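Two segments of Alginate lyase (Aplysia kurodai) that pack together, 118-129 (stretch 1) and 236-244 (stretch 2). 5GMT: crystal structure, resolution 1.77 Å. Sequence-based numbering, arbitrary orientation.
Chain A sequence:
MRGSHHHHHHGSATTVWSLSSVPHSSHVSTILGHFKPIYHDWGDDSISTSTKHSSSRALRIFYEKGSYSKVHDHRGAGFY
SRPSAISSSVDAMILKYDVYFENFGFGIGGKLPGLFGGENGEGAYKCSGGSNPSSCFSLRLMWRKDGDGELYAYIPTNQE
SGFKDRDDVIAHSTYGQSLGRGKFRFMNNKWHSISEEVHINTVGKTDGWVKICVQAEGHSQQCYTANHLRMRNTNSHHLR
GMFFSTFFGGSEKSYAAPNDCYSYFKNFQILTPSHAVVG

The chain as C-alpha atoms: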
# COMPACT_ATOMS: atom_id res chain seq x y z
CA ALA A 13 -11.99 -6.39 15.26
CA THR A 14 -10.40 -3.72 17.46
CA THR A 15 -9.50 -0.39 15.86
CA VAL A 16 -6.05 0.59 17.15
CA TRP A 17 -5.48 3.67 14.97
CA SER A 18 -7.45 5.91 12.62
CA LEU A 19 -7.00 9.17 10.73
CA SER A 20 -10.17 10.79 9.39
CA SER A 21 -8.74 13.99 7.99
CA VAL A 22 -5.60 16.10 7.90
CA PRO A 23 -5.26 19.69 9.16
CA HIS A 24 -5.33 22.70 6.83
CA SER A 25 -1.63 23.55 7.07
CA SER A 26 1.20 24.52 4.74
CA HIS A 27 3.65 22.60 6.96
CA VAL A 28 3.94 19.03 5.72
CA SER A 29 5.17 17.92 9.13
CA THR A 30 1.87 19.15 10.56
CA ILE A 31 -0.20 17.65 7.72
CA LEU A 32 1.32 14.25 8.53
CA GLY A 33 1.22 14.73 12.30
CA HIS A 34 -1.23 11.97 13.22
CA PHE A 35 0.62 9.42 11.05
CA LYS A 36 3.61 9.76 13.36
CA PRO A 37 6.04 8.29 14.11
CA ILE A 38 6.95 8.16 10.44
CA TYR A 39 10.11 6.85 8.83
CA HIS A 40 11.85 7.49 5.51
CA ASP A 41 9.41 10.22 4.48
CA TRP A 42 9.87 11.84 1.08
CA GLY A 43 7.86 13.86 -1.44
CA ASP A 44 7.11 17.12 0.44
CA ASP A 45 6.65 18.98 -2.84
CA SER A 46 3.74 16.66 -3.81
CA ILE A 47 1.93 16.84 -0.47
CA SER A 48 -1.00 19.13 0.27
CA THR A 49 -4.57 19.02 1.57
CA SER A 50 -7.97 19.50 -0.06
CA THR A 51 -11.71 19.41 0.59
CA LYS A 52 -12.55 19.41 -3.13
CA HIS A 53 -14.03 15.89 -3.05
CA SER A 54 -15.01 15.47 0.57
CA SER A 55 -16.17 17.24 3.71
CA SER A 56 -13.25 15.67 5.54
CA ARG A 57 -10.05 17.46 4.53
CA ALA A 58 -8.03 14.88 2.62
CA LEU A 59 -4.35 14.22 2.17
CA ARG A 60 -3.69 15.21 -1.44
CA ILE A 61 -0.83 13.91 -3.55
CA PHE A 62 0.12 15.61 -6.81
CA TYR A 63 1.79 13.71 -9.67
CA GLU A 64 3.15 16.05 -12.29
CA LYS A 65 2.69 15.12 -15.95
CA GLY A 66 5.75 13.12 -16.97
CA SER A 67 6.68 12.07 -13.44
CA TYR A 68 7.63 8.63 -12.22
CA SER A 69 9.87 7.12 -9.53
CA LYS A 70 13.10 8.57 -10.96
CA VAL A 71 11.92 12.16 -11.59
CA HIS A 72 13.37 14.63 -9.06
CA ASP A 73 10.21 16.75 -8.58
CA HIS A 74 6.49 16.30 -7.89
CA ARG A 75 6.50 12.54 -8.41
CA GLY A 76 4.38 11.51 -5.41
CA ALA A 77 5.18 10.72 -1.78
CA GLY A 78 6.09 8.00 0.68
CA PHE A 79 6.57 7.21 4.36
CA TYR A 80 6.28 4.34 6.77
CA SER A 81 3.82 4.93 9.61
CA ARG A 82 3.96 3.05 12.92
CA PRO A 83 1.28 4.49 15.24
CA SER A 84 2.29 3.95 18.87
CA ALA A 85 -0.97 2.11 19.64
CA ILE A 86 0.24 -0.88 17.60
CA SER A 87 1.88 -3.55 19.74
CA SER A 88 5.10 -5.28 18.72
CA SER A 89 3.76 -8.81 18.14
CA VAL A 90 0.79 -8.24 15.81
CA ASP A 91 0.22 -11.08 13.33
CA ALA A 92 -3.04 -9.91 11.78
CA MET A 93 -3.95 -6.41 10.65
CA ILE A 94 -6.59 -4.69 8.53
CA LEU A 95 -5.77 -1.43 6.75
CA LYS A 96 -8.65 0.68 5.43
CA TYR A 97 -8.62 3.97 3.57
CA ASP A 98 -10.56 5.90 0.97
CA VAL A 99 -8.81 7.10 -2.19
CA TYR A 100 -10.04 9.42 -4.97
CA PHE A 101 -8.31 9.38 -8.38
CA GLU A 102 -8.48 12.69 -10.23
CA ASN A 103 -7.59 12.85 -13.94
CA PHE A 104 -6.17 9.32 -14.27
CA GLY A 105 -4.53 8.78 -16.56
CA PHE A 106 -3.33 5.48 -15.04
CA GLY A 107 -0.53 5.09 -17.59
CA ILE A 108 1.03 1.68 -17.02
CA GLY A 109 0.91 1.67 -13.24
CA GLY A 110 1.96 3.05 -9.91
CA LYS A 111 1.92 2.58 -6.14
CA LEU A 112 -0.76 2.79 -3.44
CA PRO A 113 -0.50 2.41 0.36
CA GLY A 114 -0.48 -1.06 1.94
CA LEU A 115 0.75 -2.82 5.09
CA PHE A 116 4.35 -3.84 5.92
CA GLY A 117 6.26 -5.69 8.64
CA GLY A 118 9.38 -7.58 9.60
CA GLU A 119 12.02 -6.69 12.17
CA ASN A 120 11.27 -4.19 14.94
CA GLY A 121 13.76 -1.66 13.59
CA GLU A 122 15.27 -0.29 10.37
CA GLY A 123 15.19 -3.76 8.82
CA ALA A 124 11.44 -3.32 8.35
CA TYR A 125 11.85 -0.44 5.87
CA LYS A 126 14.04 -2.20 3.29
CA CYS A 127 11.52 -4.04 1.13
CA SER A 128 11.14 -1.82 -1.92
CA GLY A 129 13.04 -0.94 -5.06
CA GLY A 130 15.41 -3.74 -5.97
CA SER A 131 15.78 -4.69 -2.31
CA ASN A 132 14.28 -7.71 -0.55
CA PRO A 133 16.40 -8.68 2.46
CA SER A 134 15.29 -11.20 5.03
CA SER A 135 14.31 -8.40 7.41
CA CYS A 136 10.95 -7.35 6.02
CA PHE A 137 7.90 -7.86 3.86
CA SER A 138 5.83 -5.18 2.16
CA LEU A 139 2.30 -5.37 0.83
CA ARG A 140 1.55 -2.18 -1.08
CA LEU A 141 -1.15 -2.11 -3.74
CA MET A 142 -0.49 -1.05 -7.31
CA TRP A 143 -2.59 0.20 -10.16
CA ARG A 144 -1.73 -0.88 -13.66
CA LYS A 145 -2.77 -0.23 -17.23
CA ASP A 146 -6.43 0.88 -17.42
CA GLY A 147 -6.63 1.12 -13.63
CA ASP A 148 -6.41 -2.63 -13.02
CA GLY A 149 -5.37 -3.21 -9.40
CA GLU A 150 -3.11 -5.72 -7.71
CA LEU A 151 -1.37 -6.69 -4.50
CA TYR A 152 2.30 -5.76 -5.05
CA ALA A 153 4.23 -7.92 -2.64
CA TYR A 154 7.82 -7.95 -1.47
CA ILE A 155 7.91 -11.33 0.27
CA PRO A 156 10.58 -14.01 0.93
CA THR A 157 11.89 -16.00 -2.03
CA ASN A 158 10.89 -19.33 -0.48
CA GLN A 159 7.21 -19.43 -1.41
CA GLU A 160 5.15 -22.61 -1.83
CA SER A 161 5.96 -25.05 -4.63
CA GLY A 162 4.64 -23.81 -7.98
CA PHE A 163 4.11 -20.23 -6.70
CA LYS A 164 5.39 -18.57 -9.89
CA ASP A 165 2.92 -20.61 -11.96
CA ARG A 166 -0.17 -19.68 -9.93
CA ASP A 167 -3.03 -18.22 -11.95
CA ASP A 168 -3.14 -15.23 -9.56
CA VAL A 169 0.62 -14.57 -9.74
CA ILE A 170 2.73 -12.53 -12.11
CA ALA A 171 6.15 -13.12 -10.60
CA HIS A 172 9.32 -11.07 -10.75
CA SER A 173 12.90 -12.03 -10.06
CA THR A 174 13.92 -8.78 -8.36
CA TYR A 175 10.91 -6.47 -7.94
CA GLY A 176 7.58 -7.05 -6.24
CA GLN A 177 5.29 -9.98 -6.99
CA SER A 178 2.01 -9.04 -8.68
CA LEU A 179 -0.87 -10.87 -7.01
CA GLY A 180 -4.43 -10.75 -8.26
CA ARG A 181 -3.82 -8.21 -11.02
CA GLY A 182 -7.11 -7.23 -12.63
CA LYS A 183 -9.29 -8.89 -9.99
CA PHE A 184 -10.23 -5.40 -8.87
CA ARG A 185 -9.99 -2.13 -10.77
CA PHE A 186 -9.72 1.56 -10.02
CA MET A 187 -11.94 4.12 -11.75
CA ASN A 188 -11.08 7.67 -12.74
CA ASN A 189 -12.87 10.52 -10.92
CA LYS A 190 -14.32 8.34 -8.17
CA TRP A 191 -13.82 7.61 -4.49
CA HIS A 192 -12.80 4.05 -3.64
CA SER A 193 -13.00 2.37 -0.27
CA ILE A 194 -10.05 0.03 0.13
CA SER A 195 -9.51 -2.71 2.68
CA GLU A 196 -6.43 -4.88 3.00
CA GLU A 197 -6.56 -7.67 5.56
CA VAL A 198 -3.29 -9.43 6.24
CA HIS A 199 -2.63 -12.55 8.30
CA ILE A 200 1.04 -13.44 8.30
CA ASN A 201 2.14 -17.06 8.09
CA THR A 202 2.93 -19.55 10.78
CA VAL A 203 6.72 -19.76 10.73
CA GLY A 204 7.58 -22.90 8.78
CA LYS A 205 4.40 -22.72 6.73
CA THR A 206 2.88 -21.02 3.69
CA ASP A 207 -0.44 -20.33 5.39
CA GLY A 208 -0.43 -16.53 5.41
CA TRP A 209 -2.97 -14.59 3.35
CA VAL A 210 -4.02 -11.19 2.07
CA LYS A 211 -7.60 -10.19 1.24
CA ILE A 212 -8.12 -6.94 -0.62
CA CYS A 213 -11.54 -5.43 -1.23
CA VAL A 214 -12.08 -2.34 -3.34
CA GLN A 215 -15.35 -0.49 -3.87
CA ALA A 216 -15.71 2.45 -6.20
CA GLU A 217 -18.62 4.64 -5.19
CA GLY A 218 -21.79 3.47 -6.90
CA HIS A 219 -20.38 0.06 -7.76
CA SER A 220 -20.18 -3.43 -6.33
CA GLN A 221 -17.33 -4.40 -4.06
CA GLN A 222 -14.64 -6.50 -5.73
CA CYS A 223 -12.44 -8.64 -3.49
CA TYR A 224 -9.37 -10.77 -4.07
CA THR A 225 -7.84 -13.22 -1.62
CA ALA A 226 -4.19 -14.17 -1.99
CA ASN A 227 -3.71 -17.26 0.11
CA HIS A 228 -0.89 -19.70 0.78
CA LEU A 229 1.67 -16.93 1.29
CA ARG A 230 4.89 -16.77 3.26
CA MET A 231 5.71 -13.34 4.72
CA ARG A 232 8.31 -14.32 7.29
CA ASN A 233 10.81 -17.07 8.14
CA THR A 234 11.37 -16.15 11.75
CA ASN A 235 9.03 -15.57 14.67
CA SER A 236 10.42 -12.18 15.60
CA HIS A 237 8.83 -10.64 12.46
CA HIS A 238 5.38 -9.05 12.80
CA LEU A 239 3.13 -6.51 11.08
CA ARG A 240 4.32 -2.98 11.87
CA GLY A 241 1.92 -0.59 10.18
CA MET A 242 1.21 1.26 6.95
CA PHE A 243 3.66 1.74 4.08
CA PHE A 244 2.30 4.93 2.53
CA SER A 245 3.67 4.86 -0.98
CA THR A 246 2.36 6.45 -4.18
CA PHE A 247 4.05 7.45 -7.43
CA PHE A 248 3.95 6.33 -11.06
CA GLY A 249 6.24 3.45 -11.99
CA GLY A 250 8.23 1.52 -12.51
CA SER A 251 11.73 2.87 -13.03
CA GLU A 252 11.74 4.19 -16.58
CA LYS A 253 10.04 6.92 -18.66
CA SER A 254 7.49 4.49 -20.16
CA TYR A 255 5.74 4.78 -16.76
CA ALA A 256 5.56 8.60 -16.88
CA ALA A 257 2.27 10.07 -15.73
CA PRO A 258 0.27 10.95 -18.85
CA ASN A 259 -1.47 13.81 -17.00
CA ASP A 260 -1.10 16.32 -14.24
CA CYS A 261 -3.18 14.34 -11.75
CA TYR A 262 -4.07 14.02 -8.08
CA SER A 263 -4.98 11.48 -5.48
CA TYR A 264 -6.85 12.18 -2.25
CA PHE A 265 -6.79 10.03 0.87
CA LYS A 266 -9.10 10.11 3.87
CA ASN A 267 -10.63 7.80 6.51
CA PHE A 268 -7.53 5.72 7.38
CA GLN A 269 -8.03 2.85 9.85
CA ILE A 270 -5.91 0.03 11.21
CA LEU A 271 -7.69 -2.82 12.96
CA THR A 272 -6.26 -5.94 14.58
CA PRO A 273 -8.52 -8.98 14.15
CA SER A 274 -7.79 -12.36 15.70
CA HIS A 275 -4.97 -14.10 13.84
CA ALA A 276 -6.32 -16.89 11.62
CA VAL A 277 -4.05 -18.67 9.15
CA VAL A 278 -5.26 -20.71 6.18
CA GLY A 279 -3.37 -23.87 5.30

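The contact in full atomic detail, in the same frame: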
# COMPACT_ATOMS: atom_id res chain seq x y z
N GLY A 118 8.06 -6.98 9.57
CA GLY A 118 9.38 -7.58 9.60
C GLY A 118 10.00 -7.34 10.96
O GLY A 118 9.32 -7.44 11.98
N GLU A 119 11.28 -7.02 10.95
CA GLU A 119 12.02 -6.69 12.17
C GLU A 119 11.45 -5.46 12.90
O GLU A 119 10.69 -4.68 12.33
CB GLU A 119 13.50 -6.47 11.84
CG GLU A 119 14.21 -7.71 11.27
CD GLU A 119 15.64 -7.43 10.85
OE1 GLU A 119 16.34 -8.38 10.44
OE2 GLU A 119 16.06 -6.25 10.92
N ASN A 120 11.81 -5.30 14.16
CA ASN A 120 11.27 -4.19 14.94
C ASN A 120 11.89 -2.84 14.56
O ASN A 120 11.34 -1.78 14.88
CB ASN A 120 11.45 -4.44 16.44
CG ASN A 120 10.65 -3.48 17.29
OD1 ASN A 120 9.51 -3.17 16.97
ND2 ASN A 120 11.26 -2.97 18.35
N GLY A 121 13.02 -2.87 13.87
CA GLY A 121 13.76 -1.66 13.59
C GLY A 121 13.89 -1.33 12.12
O GLY A 121 12.97 -1.58 11.33
N GLU A 122 15.05 -0.77 11.74
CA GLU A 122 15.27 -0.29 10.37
C GLU A 122 15.12 -1.38 9.32
O GLU A 122 14.80 -1.10 8.17
CB GLU A 122 16.67 0.33 10.24
CG GLU A 122 16.78 1.70 10.83
CD GLU A 122 15.89 2.70 10.13
OE1 GLU A 122 15.95 2.77 8.88
OE2 GLU A 122 15.12 3.40 10.81
N GLY A 123 15.35 -2.63 9.72
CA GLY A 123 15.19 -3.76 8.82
C GLY A 123 13.82 -3.79 8.16
O GLY A 123 13.66 -4.28 7.06
N ALA A 124 12.82 -3.24 8.84
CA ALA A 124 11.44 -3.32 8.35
C ALA A 124 11.19 -2.41 7.15
O ALA A 124 10.19 -2.59 6.44
CB ALA A 124 10.48 -2.99 9.48
N TYR A 125 12.09 -1.46 6.90
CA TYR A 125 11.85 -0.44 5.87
C TYR A 125 12.62 -0.69 4.58
O TYR A 125 12.76 0.22 3.76
CB TYR A 125 12.20 0.96 6.41
CG TYR A 125 11.72 1.23 7.82
CD1 TYR A 125 10.39 1.04 8.16
CD2 TYR A 125 12.61 1.63 8.82
CE1 TYR A 125 9.94 1.26 9.44
CE2 TYR A 125 12.17 1.86 10.11
CZ TYR A 125 10.83 1.67 10.42
OH TYR A 125 10.38 1.88 11.69
N LYS A 126 13.10 -1.92 4.39
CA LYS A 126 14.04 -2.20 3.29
C LYS A 126 13.44 -2.96 2.12
O LYS A 126 14.15 -3.31 1.17
CB LYS A 126 15.25 -2.98 3.83
CG LYS A 126 15.98 -2.27 4.98
CD LYS A 126 16.49 -0.93 4.54
CE LYS A 126 17.21 -0.22 5.68
NZ LYS A 126 17.69 1.14 5.28
N CYS A 127 12.13 -3.22 2.16
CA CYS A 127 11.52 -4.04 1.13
C CYS A 127 10.83 -3.21 0.05
O CYS A 127 9.60 -3.12 -0.00
CB CYS A 127 10.54 -5.03 1.77
SG CYS A 127 11.41 -6.47 2.48
N SER A 128 11.65 -2.62 -0.81
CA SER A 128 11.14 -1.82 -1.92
C SER A 128 12.27 -1.65 -2.91
O SER A 128 13.42 -1.96 -2.59
CB SER A 128 10.63 -0.46 -1.43
OG SER A 128 11.71 0.34 -0.98
N GLY A 129 11.98 -1.13 -4.09
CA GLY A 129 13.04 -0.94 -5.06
C GLY A 129 13.56 -2.31 -5.50
O GLY A 129 12.79 -3.23 -5.76
N SER A 236 10.27 -13.51 15.05
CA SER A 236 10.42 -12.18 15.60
C SER A 236 9.82 -11.13 14.66
O SER A 236 9.70 -9.97 15.05
CB SER A 236 11.89 -11.85 15.86
OG SER A 236 12.63 -11.91 14.65
N HIS A 237 9.46 -11.54 13.44
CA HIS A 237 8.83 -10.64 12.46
C HIS A 237 7.32 -10.53 12.70
O HIS A 237 6.64 -11.54 12.91
CB HIS A 237 9.05 -11.12 11.02
CG HIS A 237 10.47 -11.01 10.56
ND1 HIS A 237 10.85 -11.25 9.25
CD2 HIS A 237 11.61 -10.70 11.23
CE1 HIS A 237 12.16 -11.08 9.14
NE2 HIS A 237 12.64 -10.76 10.33
N HIS A 238 6.81 -9.30 12.65
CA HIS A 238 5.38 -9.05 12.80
C HIS A 238 4.94 -7.89 11.91
O HIS A 238 5.76 -7.24 11.28
CB HIS A 238 5.03 -8.74 14.26
CG HIS A 238 5.48 -9.81 15.21
ND1 HIS A 238 4.79 -10.99 15.39
CD2 HIS A 238 6.56 -9.88 16.03
CE1 HIS A 238 5.42 -11.73 16.28
NE2 HIS A 238 6.49 -11.08 16.69
N LEU A 239 3.63 -7.66 11.84
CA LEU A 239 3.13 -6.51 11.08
C LEU A 239 3.44 -5.25 11.87
O LEU A 239 3.29 -5.24 13.10
CB LEU A 239 1.63 -6.65 10.83
CG LEU A 239 1.29 -7.63 9.71
CD1 LEU A 239 -0.09 -8.24 9.94
CD2 LEU A 239 1.35 -6.91 8.36
N ARG A 240 3.87 -4.19 11.19
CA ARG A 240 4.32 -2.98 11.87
C ARG A 240 3.43 -1.77 11.61
O ARG A 240 3.38 -0.85 12.43
CB ARG A 240 5.76 -2.66 11.46
CG ARG A 240 6.78 -3.77 11.78
CD ARG A 240 6.88 -4.01 13.29
NE ARG A 240 7.78 -5.13 13.58
CZ ARG A 240 7.79 -5.80 14.73
NH1 ARG A 240 6.97 -5.45 15.72
NH2 ARG A 240 8.62 -6.82 14.89
N GLY A 241 2.73 -1.75 10.48
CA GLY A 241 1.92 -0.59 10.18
C GLY A 241 1.73 -0.36 8.70
O GLY A 241 1.78 -1.30 7.91
N MET A 242 1.53 0.90 8.33
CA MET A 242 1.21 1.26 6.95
C MET A 242 2.42 1.80 6.21
O MET A 242 3.12 2.69 6.70
CB MET A 242 0.10 2.32 6.90
CG MET A 242 -0.22 2.75 5.46
SD MET A 242 -1.44 4.08 5.31
CE MET A 242 -0.65 5.37 6.26
N PHE A 243 2.66 1.24 5.02
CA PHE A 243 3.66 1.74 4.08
C PHE A 243 2.93 2.67 3.13
O PHE A 243 2.33 2.21 2.17
CB PHE A 243 4.36 0.55 3.39
CG PHE A 243 5.46 0.92 2.42
CD1 PHE A 243 5.98 2.20 2.34
CD2 PHE A 243 6.09 -0.09 1.69
CE1 PHE A 243 7.01 2.49 1.45
CE2 PHE A 243 7.14 0.19 0.82
CZ PHE A 243 7.60 1.47 0.70
N PHE A 244 2.91 3.97 3.45
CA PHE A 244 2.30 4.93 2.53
C PHE A 244 3.26 5.13 1.38
O PHE A 244 4.40 5.54 1.58
CB PHE A 244 1.97 6.26 3.20
CG PHE A 244 1.18 7.20 2.31
CD1 PHE A 244 -0.21 7.20 2.34
CD2 PHE A 244 1.83 8.05 1.43
CE1 PHE A 244 -0.94 8.05 1.51
CE2 PHE A 244 1.09 8.91 0.59
CZ PHE A 244 -0.29 8.90 0.64
O HOH W 1 15.51 -10.64 9.97
O HOH W 2 11.79 -8.02 15.74

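The contact is a small, largely polar one in which a single antiparallel bridge between Gly 118 and His 238 is reinforced by the guanidinium group of Arg 240, which binds the carbonyl oxygen of Gly 118 and, weakly, that of Glu 119 at the start of the loop that follows Gly 118. At the bridge, Gly 118 N donates to His 238 O at 2.9 Å, and His 238 N returns a hydrogen bond to Gly 118 O at 3.2 Å, both with N-H...O angles near 158°. The same carbonyl is heavily used. Arg 240 NE and NH2 lie 3.2 and 3.1 Å from Gly 118 O and both donate to it, so that the oxygen sits near the guanidinium plane at its edge, while His 237 CA approaches Gly 118 O at 3.3 Å in a CA-H...O contact. Arg 240 NE also reaches Glu 119 O at 3.2 Å, a weak hydrogen bond, which ties the start of the loop to the strand. Asn 120 OD1 lies over one face of the guanidinium, 3.6 Å from Arg 240 NH1.

Gly 118 has phi/psi of 136/-139°, where a CB would be jammed against the preceding carbonyl oxygen, so the backbone itself calls for glycine. Its CA packs over the face of the His 237 imidazole, 4.0 Å from the ring centroid, in a CH-pi contact. Beside this, Glu 119 CG comes within 3.6 Å of His 237 NE2, and a water joins the two side chains, 2.5 Å from Glu 119 OE1 and 2.9 Å from His 237 NE2. A second water, 2.9 Å from Ser 236 O, accepts a weak hydrogen bond from Asn 120 N at 3.1 Å.

Farther along the strand the contact becomes sparse: past the 3-10 segment at 122-124, Ser 128 CB meets the edge of the Phe 243 ring, 4.2 Å from CZ.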